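Local coordinates for Rho guanine nucleotide exchange factor 11 (Homo sapiens, PDB 5JHH), which probably activates Rho-family GTPases by promoting their exchange of GDP for GTP through a RhoGEF (DH) domain followed by a PH domain, at residues 27-30 and 31-35; 73-76 and 77-80; 177-180 and 181-185; 201-204 and 205-208. All blocks are in the same frame, centred on the assembly; numbering follows the deposited sequence.

How the contacts relate
All four are local contacts along helices of the RhoGEF domain, contact 3 running past the end of its helix. Contact 1 touches contact 2 through Glu34, which faces His77 and Trp80, and contact 3 where Ile27 packs on Ile180, while contacts 2 and 3 stay about 7 Å apart at their nearest atoms. Contact 4 meets contact 3 through Leu177 against Cys201. Glu34, His77, Trp80, Ile27, Ile180 and Ile181 are buried, Lys182 and Lys206 exposed. Contact 1 joins aliphatic-aromatic packing to a threonine hydroxyl, contact 2 an amide-carboxylate pair, contact 3 a threonine hydroxyl bonded to a carbonyl near the helix end, contact 4 a surface ion pair. Another protein chain reaches contacts 1 and 4.

Contact 1: residues 27-30 and 31-35; sequences INEL and FVTEA
Glu29 O takes two donors from Thr33, the backbone N at 2.8 Å and the hydroxyl OG1 at 2.6 Å, in one turn of helix 18-54 of the RhoGEF domain. The N-H arrives nearly in line with the carbonyl, whereas the hydroxyl comes in more steeply, with a C=O...OG1 angle of 134° and a tilt from the carbonyl plane. Threonine suits the place because OG1 sits between the backbone N and the carbonyl carbon (chi1 55°), folded back against its own helix. The same torsion brings CG2 across Glu29, 4.0 Å from its CG. The extended Glu29 chain carries its carboxylate to an aromatic side chain and the backbone of another protein chain, consistent with a GTPase-binding surface. On the buried side, Glu34 holds out its carboxylate to Arg169, Tyr173 and His77. Leu30 packs on Leu176 of helix 165-182, and its CG stands 4.1 Å from Phe31 CD1. Phe31 also rests on Met84, Ile94 and Ile97. Ile27 and Phe31 point the same way, side by side, and a CH-pi contact joins them: Ile27 CG2 hangs over one ring face, toward the rim, 3.8 Å from Phe31 CZ.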
loop_
_atom_site.group_PDB
_atom_site.type_symbol
_atom_site.label_atom_id
_atom_site.label_comp_id
_atom_site.label_asym_id
_atom_site.label_seq_id
_atom_site.Cartn_x
_atom_site.Cartn_y
_atom_site.Cartn_z
ATOM N N ILE A 27 -22.305 3.825 10.662
ATOM C CA ILE A 27 -23.155 3.498 9.557
ATOM C C ILE A 27 -23.354 4.741 8.717
ATOM O O ILE A 27 -23.357 4.691 7.505
ATOM C CB ILE A 27 -24.499 2.929 10.042
ATOM C CG1 ILE A 27 -24.273 1.530 10.569
ATOM C CG2 ILE A 27 -25.508 2.875 8.909
ATOM C CD1 ILE A 27 -25.507 0.906 11.189
ATOM N N ASN A 28 -23.516 5.864 9.371
ATOM C CA ASN A 28 -23.661 7.077 8.653
ATOM C C ASN A 28 -22.386 7.343 7.841
ATOM O O ASN A 28 -22.479 7.661 6.684
ATOM C CB ASN A 28 -23.947 8.201 9.610
ATOM C CG ASN A 28 -24.123 9.526 8.920
ATOM O OD1 ASN A 28 -23.320 10.454 9.116
ATOM N ND2 ASN A 28 -25.176 9.639 8.146
ATOM N N GLU A 29 -21.207 7.207 8.445
ATOM C CA GLU A 29 -19.968 7.445 7.721
ATOM C C GLU A 29 -19.858 6.544 6.477
ATOM O O GLU A 29 -19.511 7.001 5.394
ATOM C CB GLU A 29 -18.741 7.238 8.622
ATOM C CG GLU A 29 -17.477 7.720 7.934
ATOM C CD GLU A 29 -16.179 7.425 8.637
ATOM O OE1 GLU A 29 -16.160 6.712 9.670
ATOM O OE2 GLU A 29 -15.152 7.913 8.112
ATOM N N LEU A 30 -20.176 5.272 6.641
ATOM C CA LEU A 30 -20.212 4.360 5.537
ATOM C C LEU A 30 -21.068 4.883 4.419
ATOM O O LEU A 30 -20.612 4.982 3.281
ATOM C CB LEU A 30 -20.723 3.009 5.983
ATOM C CG LEU A 30 -21.036 2.045 4.857
ATOM C CD1 LEU A 30 -19.755 1.589 4.169
ATOM C CD2 LEU A 30 -21.771 0.842 5.409
ATOM N N PHE A 31 -22.306 5.247 4.736
ATOM C CA PHE A 31 -23.202 5.764 3.724
ATOM C C PHE A 31 -22.679 7.015 3.073
ATOM O O PHE A 31 -22.705 7.127 1.857
ATOM C CB PHE A 31 -24.591 6.047 4.291
ATOM C CG PHE A 31 -25.397 4.806 4.652
ATOM C CD1 PHE A 31 -24.869 3.535 4.547
ATOM C CD2 PHE A 31 -26.669 4.939 5.163
ATOM C CE1 PHE A 31 -25.613 2.423 4.889
ATOM C CE2 PHE A 31 -27.420 3.838 5.497
ATOM C CZ PHE A 31 -26.904 2.578 5.356
ATOM N N VAL A 32 -22.224 7.963 3.864
ATOM C CA VAL A 32 -21.842 9.257 3.329
ATOM C C VAL A 32 -20.584 9.095 2.490
ATOM O O VAL A 32 -20.463 9.688 1.442
ATOM C CB VAL A 32 -21.637 10.288 4.451
ATOM C CG1 VAL A 32 -21.042 11.577 3.910
ATOM C CG2 VAL A 32 -22.979 10.605 5.089
ATOM N N THR A 33 -19.656 8.263 2.931
ATOM C CA THR A 33 -18.445 8.083 2.149
ATOM C C THR A 33 -18.661 7.175 0.912
ATOM O O THR A 33 -17.927 7.263 -0.069
ATOM C CB THR A 33 -17.358 7.481 2.977
ATOM O OG1 THR A 33 -17.849 6.256 3.565
ATOM C CG2 THR A 33 -16.911 8.481 4.028
ATOM N N GLU A 34 -19.693 6.356 0.919
ATOM C CA GLU A 34 -20.062 5.673 -0.318
ATOM C C GLU A 34 -20.581 6.642 -1.370
ATOM O O GLU A 34 -20.146 6.617 -2.531
ATOM C CB GLU A 34 -21.057 4.595 -0.059
ATOM C CG GLU A 34 -21.311 3.707 -1.246
ATOM C CD GLU A 34 -20.120 2.818 -1.645
ATOM O OE1 GLU A 34 -19.171 2.570 -0.855
ATOM O OE2 GLU A 34 -20.167 2.343 -2.794
ATOM N N ALA A 35 -21.444 7.556 -0.969
ATOM C CA ALA A 35 -21.962 8.520 -1.913
ATOM C C ALA A 35 -20.792 9.392 -2.397
ATOM O O ALA A 35 -20.654 9.775 -3.571
ATOM C CB ALA A 35 -23.039 9.390 -1.242
#

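Contact 2: residues 73-76 and 77-80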
loop_
_atom_site.group_PDB
_atom_site.type_symbol
_atom_site.label_atom_id
_atom_site.label_comp_id
_atom_site.label_asym_id
_atom_site.label_seq_id
_atom_site.Cartn_x
_atom_site.Cartn_y
_atom_site.Cartn_z
ATOM N N LEU A 73 -18.111 -0.164 -13.160
ATOM C CA LEU A 73 -17.640 0.180 -11.835
ATOM C C LEU A 73 -18.574 1.147 -11.152
ATOM O O LEU A 73 -18.992 0.923 -10.034
ATOM C CB LEU A 73 -16.241 0.765 -11.889
ATOM C CG LEU A 73 -15.559 0.929 -10.547
ATOM C CD1 LEU A 73 -15.395 -0.407 -9.861
ATOM C CD2 LEU A 73 -14.181 1.520 -10.802
ATOM N N ILE A 74 -19.018 2.135 -11.893
ATOM C CA ILE A 74 -19.939 3.109 -11.367
ATOM C C ILE A 74 -21.270 2.468 -10.965
ATOM O O ILE A 74 -21.815 2.779 -9.891
ATOM C CB ILE A 74 -20.156 4.209 -12.400
ATOM C CG1 ILE A 74 -18.936 5.143 -12.401
ATOM C CG2 ILE A 74 -21.473 4.924 -12.196
ATOM C CD1 ILE A 74 -18.974 6.207 -13.507
ATOM N N GLU A 75 -21.791 1.584 -11.807
ATOM C CA GLU A 75 -23.028 0.885 -11.484
ATOM C C GLU A 75 -22.930 -0.100 -10.269
ATOM O O GLU A 75 -23.830 -0.189 -9.458
ATOM C CB GLU A 75 -23.533 0.198 -12.737
ATOM C CG GLU A 75 -24.921 -0.442 -12.617
ATOM C CD GLU A 75 -25.959 0.461 -11.961
ATOM O OE1 GLU A 75 -25.883 1.711 -12.092
ATOM O OE2 GLU A 75 -26.829 -0.109 -11.274
ATOM N N ILE A 76 -21.812 -0.779 -10.097
ATOM C CA ILE A 76 -21.564 -1.501 -8.868
ATOM C C ILE A 76 -21.885 -0.624 -7.665
ATOM O O ILE A 76 -22.530 -1.075 -6.695
ATOM C CB ILE A 76 -20.073 -1.856 -8.682
ATOM C CG1 ILE A 76 -19.581 -2.924 -9.648
ATOM C CG2 ILE A 76 -19.746 -2.259 -7.250
ATOM C CD1 ILE A 76 -20.279 -4.208 -9.555
ATOM N N HIS A 77 -21.307 0.571 -7.645
ATOM C CA HIS A 77 -21.448 1.432 -6.471
ATOM C C HIS A 77 -22.769 2.203 -6.413
ATOM O O HIS A 77 -23.262 2.495 -5.319
ATOM C CB HIS A 77 -20.277 2.400 -6.313
ATOM C CG HIS A 77 -19.009 1.739 -5.926
ATOM N ND1 HIS A 77 -18.695 1.448 -4.623
ATOM C CD2 HIS A 77 -17.960 1.312 -6.669
ATOM C CE1 HIS A 77 -17.515 0.867 -4.575
ATOM N NE2 HIS A 77 -17.058 0.754 -5.805
ATOM N N ASN A 78 -23.307 2.569 -7.556
ATOM C CA ASN A 78 -24.555 3.302 -7.593
ATOM C C ASN A 78 -25.710 2.418 -7.112
ATOM O O ASN A 78 -26.488 2.829 -6.270
ATOM C CB ASN A 78 -24.800 3.747 -9.010
ATOM C CG ASN A 78 -26.121 4.477 -9.194
ATOM O OD1 ASN A 78 -26.334 5.559 -8.669
ATOM N ND2 ASN A 78 -26.994 3.885 -9.973
ATOM N N SER A 79 -25.760 1.185 -7.582
ATOM C CA SER A 79 -26.786 0.270 -7.151
ATOM C C SER A 79 -26.739 0.144 -5.647
ATOM O O SER A 79 -27.737 0.292 -4.980
ATOM C CB SER A 79 -26.653 -1.096 -7.837
ATOM O OG SER A 79 -25.429 -1.751 -7.491
ATOM N N TRP A 80 -25.565 -0.087 -5.094
ATOM C CA TRP A 80 -25.450 -0.227 -3.652
ATOM C C TRP A 80 -25.874 1.068 -2.954
ATOM O O TRP A 80 -26.623 1.076 -1.982
ATOM C CB TRP A 80 -24.010 -0.596 -3.251
ATOM C CG TRP A 80 -23.912 -1.237 -1.922
ATOM C CD1 TRP A 80 -24.787 -2.131 -1.409
ATOM C CD2 TRP A 80 -22.865 -1.086 -0.941
ATOM N NE1 TRP A 80 -24.373 -2.542 -0.172
ATOM C CE2 TRP A 80 -23.206 -1.905 0.148
ATOM C CE3 TRP A 80 -21.705 -0.289 -0.854
ATOM C CZ2 TRP A 80 -22.396 -2.015 1.300
ATOM C CZ3 TRP A 80 -20.907 -0.381 0.261
ATOM C CH2 TRP A 80 -21.259 -1.251 1.343
#
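Asn78 ND2 donates to Glu75 OE1 across 3.2 Å, with an N-H...O angle of 151°. The carboxylate oxygen is met on its syn side, slightly out of plane, and the carboxylate and amide planes stand 67° apart. Glu75 can offer OE1 because its chain bends at chi2 (47°), folding the acid back along the helix, and the same bend brings OE2 to 3.6 Å from Ser79 CB. With a leucine in place of Asn78, Glu75 OE1 would probably be left without this amide donor, and its carboxylate would be freer to turn. Ser79 OG is within reach of two carbonyls, 3.0 Å from Glu75 O and 3.1 Å from Ile76 O; a glycerol, probably from the crystallisation liquor, also bonds to this hydroxyl. These residues occupy one turn of helix 70-89, which packs among other helices of the all-helical RhoGEF domain. Its buried side carries His77, whose ring receives Ile76 CG2 over one face, 4.0 Å from His77 CD2, in a CH-pi contact. A histidine suits this place between helices because both ring nitrogens find partners there: ND1 bonds to Glu34, NE2 to Glu166. The ring also meets His37 edge-to-face. Trp80, farther along, sends NE1 to Leu100 O and meets Phe105 edge-to-face.

Contact 3: residues 177-180 and 181-185; sequences LESI and IKHTE
Ile180 O is gripped by two donors: the Thr184 hydroxyl OG1 at 2.6 Å and, more weakly, His183 N at 3.0 Å. This is the C-terminal end of helix 165-182 in the RhoGEF domain, where the regular backbone bonding gives out and a threonine side chain takes over a carbonyl. OG1 approaches from well above the carbonyl plane, at a C=O...OG1 angle of 130°. Thr184 puts it there by standing OG1 beside its own backbone N, opposite its carbonyl carbon (chi1 -61°). Its N-H, meanwhile, bonds to Ile181 O at 2.8 Å, closing the turn in which the chain leaves the helix. His183 N gives a second weak bond to Ser179 O.

One turn earlier the helix is still regular, with Ile181 N bonded to Leu177 O at 2.8 Å. The Ile181 side chain lies back over that same carbonyl, CG1 3.1 Å from Leu177 O, while outward it packs on His191 and Leu194 of helix 189-227. Cut back to alanine, the side chain would lose CG1 and CD1 from over Leu177 O and would probably leave a gap against His191 and Leu194. On another side of the turn Ile180 rests on Val26 of helix 18-54. His183 packs on Asp22 and Arg23 of the same helix, and the aliphatic part of exposed Lys182 lies near its imidazole: Lys182 CG stands over one ring face of His183, offset toward its rim.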
loop_
_atom_site.group_PDB
_atom_site.type_symbol
_atom_site.label_atom_id
_atom_site.label_comp_id
_atom_site.label_asym_id
_atom_site.label_seq_id
_atom_site.Cartn_x
_atom_site.Cartn_y
_atom_site.Cartn_z
ATOM N N LEU A 177 -16.532 -2.077 8.551
ATOM C CA LEU A 177 -17.323 -3.177 9.103
ATOM C C LEU A 177 -16.881 -3.542 10.539
ATOM O O LEU A 177 -17.728 -3.762 11.421
ATOM C CB LEU A 177 -17.367 -4.395 8.169
ATOM C CG LEU A 177 -18.174 -4.166 6.884
ATOM C CD1 LEU A 177 -17.856 -5.164 5.762
ATOM C CD2 LEU A 177 -19.643 -4.232 7.163
ATOM N N GLU A 178 -15.575 -3.568 10.790
ATOM C CA GLU A 178 -15.052 -3.898 12.121
ATOM C C GLU A 178 -15.626 -2.924 13.128
ATOM O O GLU A 178 -16.148 -3.316 14.154
ATOM C CB GLU A 178 -13.526 -3.894 12.168
ATOM C CG GLU A 178 -12.914 -5.210 11.688
ATOM C CD GLU A 178 -11.499 -5.070 11.118
ATOM O OE1 GLU A 178 -10.692 -4.342 11.728
ATOM O OE2 GLU A 178 -11.178 -5.677 10.052
ATOM N N SER A 179 -15.642 -1.658 12.788
ATOM C CA SER A 179 -16.197 -0.679 13.686
ATOM C C SER A 179 -17.733 -0.778 13.902
ATOM O O SER A 179 -18.231 -0.526 15.000
ATOM C CB SER A 179 -15.806 0.707 13.212
ATOM O OG SER A 179 -16.727 1.622 13.752
ATOM N N ILE A 180 -18.491 -1.140 12.878
ATOM C CA ILE A 180 -19.920 -1.384 13.072
ATOM C C ILE A 180 -20.155 -2.594 13.978
ATOM O O ILE A 180 -21.058 -2.580 14.841
ATOM C CB ILE A 180 -20.616 -1.652 11.754
ATOM C CG1 ILE A 180 -20.652 -0.371 10.909
ATOM C CG2 ILE A 180 -22.049 -2.127 11.941
ATOM C CD1 ILE A 180 -20.915 -0.646 9.447
ATOM N N ILE A 181 -19.388 -3.645 13.713
ATOM C CA ILE A 181 -19.478 -4.897 14.420
ATOM C C ILE A 181 -19.254 -4.659 15.921
ATOM O O ILE A 181 -20.057 -5.055 16.748
ATOM C CB ILE A 181 -18.393 -5.839 13.878
ATOM C CG1 ILE A 181 -18.854 -6.403 12.542
ATOM C CG2 ILE A 181 -18.019 -6.924 14.903
ATOM C CD1 ILE A 181 -17.762 -7.096 11.778
ATOM N N LYS A 182 -18.144 -3.997 16.225
ATOM C CA LYS A 182 -17.834 -3.454 17.526
ATOM C C LYS A 182 -19.004 -2.810 18.229
ATOM O O LYS A 182 -19.094 -2.903 19.442
ATOM C CB LYS A 182 -16.723 -2.407 17.385
ATOM C CG LYS A 182 -16.411 -1.622 18.658
ATOM C CD LYS A 182 -15.038 -0.950 18.605
ATOM C CE LYS A 182 -14.586 -0.461 19.978
ATOM N NZ LYS A 182 -13.763 0.778 19.874
ATOM N N HIS A 183 -19.859 -2.099 17.515
ATOM C CA HIS A 183 -20.993 -1.465 18.182
ATOM C C HIS A 183 -22.305 -2.195 17.961
ATOM O O HIS A 183 -23.366 -1.624 18.124
ATOM C CB HIS A 183 -21.091 -0.013 17.794
ATOM C CG HIS A 183 -19.899 0.777 18.219
ATOM N ND1 HIS A 183 -19.228 1.636 17.376
ATOM C CD2 HIS A 183 -19.231 0.804 19.395
ATOM C CE1 HIS A 183 -18.206 2.172 18.019
ATOM N NE2 HIS A 183 -18.183 1.679 19.244
ATOM N N THR A 184 -22.233 -3.479 17.635
ATOM C CA THR A 184 -23.430 -4.290 17.417
ATOM C C THR A 184 -23.561 -5.320 18.554
ATOM O O THR A 184 -22.565 -5.937 18.981
ATOM C CB THR A 184 -23.316 -5.015 16.045
ATOM O OG1 THR A 184 -23.232 -4.044 15.009
ATOM C CG2 THR A 184 -24.511 -5.936 15.764
ATOM N N GLU A 185 -24.778 -5.524 19.046
ATOM C CA GLU A 185 -24.983 -6.433 20.192
ATOM C C GLU A 185 -24.559 -7.788 19.714
ATOM O O GLU A 185 -24.980 -8.207 18.640
ATOM C CB GLU A 185 -26.455 -6.489 20.627
ATOM C CG GLU A 185 -27.030 -5.174 21.127
ATOM C CD GLU A 185 -26.597 -4.847 22.542
ATOM O OE1 GLU A 185 -26.984 -5.626 23.436
ATOM O OE2 GLU A 185 -25.893 -3.816 22.759
#

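Contact 4: residues 201-204 and 205-208; sequences CREI and LKYV
On the more exposed side of the long helix 189-227, Glu203 and Lys206 form a salt bridge three residues apart, Glu203 OE1 lying 3.3 Å from Lys206 NZ. The hydrogen bond within it is weak, and Glu203 OE2 is 3.6 Å from Lys206 NZ, so the ammonium favours OE1. Both chains bend to meet: Glu203 turns at chi2 (50°), while Lys206 runs back past the previous turn, its CG 3.5 Å from Arg202 O, before kinking at chi3. The two cross at a slant, as suits long, flexible charged chains at a surface; Glu203 also touches Arg110 of helix 107-121 and a crystal neighbour. This helix closes the RhoGEF domain and carries the chain on toward the PH domain, and here it packs on several neighbours. Leu205 packs on Leu170 and Pro174 of helix 165-182, and its CG rests 3.5 Å from Cys201 O, the carbonyl that its own N-H engages at 3.0 Å. Cys201 and Ile204, both compact and apolar, pack against Phe105. Val208 brings CG2 to 3.5 Å from Ile204 O, while its N bonds to that same oxygen at 3.0 Å. Another protein chain packs aromatic side chains on Arg202, Leu205 and Lys206 and an apolar one on Val208, consistent with a GTPase-binding face. Tyr207 reaches Gln114 and Ala118 of helix 107-121.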
loop_
_atom_site.group_PDB
_atom_site.type_symbol
_atom_site.label_atom_id
_atom_site.label_comp_id
_atom_site.label_asym_id
_atom_site.label_seq_id
_atom_site.Cartn_x
_atom_site.Cartn_y
_atom_site.Cartn_z
ATOM N N CYS A 201 -15.011 -9.174 2.409
ATOM C CA CYS A 201 -14.236 -7.987 2.009
ATOM C C CYS A 201 -12.729 -8.199 2.062
ATOM O O CYS A 201 -12.016 -7.776 1.166
ATOM C CB CYS A 201 -14.544 -6.801 2.860
ATOM S SG CYS A 201 -16.178 -6.175 2.617
ATOM N N ARG A 202 -12.235 -8.826 3.102
ATOM C CA ARG A 202 -10.805 -9.141 3.128
ATOM C C ARG A 202 -10.365 -9.986 1.956
ATOM O O ARG A 202 -9.299 -9.767 1.355
ATOM C CB ARG A 202 -10.422 -9.836 4.417
ATOM C CG ARG A 202 -10.375 -8.828 5.558
ATOM C CD ARG A 202 -9.854 -9.450 6.847
ATOM N NE ARG A 202 -9.960 -8.502 7.933
ATOM C CZ ARG A 202 -10.520 -8.761 9.118
ATOM N NH1 ARG A 202 -11.009 -9.968 9.404
ATOM N NH2 ARG A 202 -10.566 -7.801 10.035
ATOM N N GLU A 203 -11.192 -10.958 1.661
ATOM C CA GLU A 203 -10.973 -11.910 0.565
ATOM C C GLU A 203 -11.009 -11.192 -0.797
ATOM O O GLU A 203 -10.224 -11.444 -1.697
ATOM C CB GLU A 203 -12.080 -12.947 0.663
ATOM C CG GLU A 203 -11.633 -14.374 0.517
ATOM C CD GLU A 203 -10.470 -14.779 1.380
ATOM O OE1 GLU A 203 -10.619 -14.738 2.610
ATOM O OE2 GLU A 203 -9.431 -15.182 0.792
ATOM N N ILE A 204 -11.877 -10.204 -0.891
ATOM C CA ILE A 204 -11.945 -9.400 -2.085
ATOM C C ILE A 204 -10.657 -8.614 -2.217
ATOM O O ILE A 204 -10.124 -8.473 -3.292
ATOM C CB ILE A 204 -13.149 -8.449 -1.994
ATOM C CG1 ILE A 204 -14.432 -9.230 -2.251
ATOM C CG2 ILE A 204 -13.001 -7.294 -2.928
ATOM C CD1 ILE A 204 -15.660 -8.414 -1.883
ATOM N N LEU A 205 -10.160 -8.069 -1.129
ATOM C CA LEU A 205 -8.888 -7.335 -1.194
ATOM C C LEU A 205 -7.722 -8.234 -1.577
ATOM O O LEU A 205 -6.807 -7.830 -2.320
ATOM C CB LEU A 205 -8.598 -6.656 0.144
ATOM C CG LEU A 205 -9.520 -5.461 0.391
ATOM C CD1 LEU A 205 -9.631 -5.079 1.860
ATOM C CD2 LEU A 205 -9.080 -4.247 -0.412
ATOM N N LYS A 206 -7.760 -9.472 -1.111
ATOM C CA LYS A 206 -6.709 -10.410 -1.464
ATOM C C LYS A 206 -6.749 -10.733 -2.936
ATOM O O LYS A 206 -5.684 -10.867 -3.569
ATOM C CB LYS A 206 -6.809 -11.693 -0.642
ATOM C CG LYS A 206 -6.336 -11.533 0.804
ATOM C CD LYS A 206 -6.518 -12.862 1.546
ATOM C CE LYS A 206 -7.066 -12.691 2.962
ATOM N NZ LYS A 206 -7.512 -13.974 3.571
ATOM N N TYR A 207 -7.952 -10.815 -3.473
ATOM C CA TYR A 207 -8.134 -11.082 -4.887
ATOM C C TYR A 207 -7.621 -9.919 -5.735
ATOM O O TYR A 207 -6.913 -10.128 -6.705
ATOM C CB TYR A 207 -9.628 -11.329 -5.160
ATOM C CG TYR A 207 -10.007 -11.634 -6.587
ATOM C CD1 TYR A 207 -10.062 -10.627 -7.523
ATOM C CD2 TYR A 207 -10.380 -12.917 -6.992
ATOM C CE1 TYR A 207 -10.420 -10.898 -8.836
ATOM C CE2 TYR A 207 -10.760 -13.186 -8.310
ATOM C CZ TYR A 207 -10.762 -12.167 -9.214
ATOM O OH TYR A 207 -11.078 -12.328 -10.531
ATOM N N VAL A 208 -7.965 -8.678 -5.366
ATOM C CA VAL A 208 -7.458 -7.515 -6.110
ATOM C C VAL A 208 -5.940 -7.404 -5.908
ATOM O O VAL A 208 -5.214 -7.139 -6.837
ATOM C CB VAL A 208 -8.130 -6.217 -5.688
ATOM C CG1 VAL A 208 -7.522 -5.010 -6.435
ATOM C CG2 VAL A 208 -9.613 -6.330 -5.972
#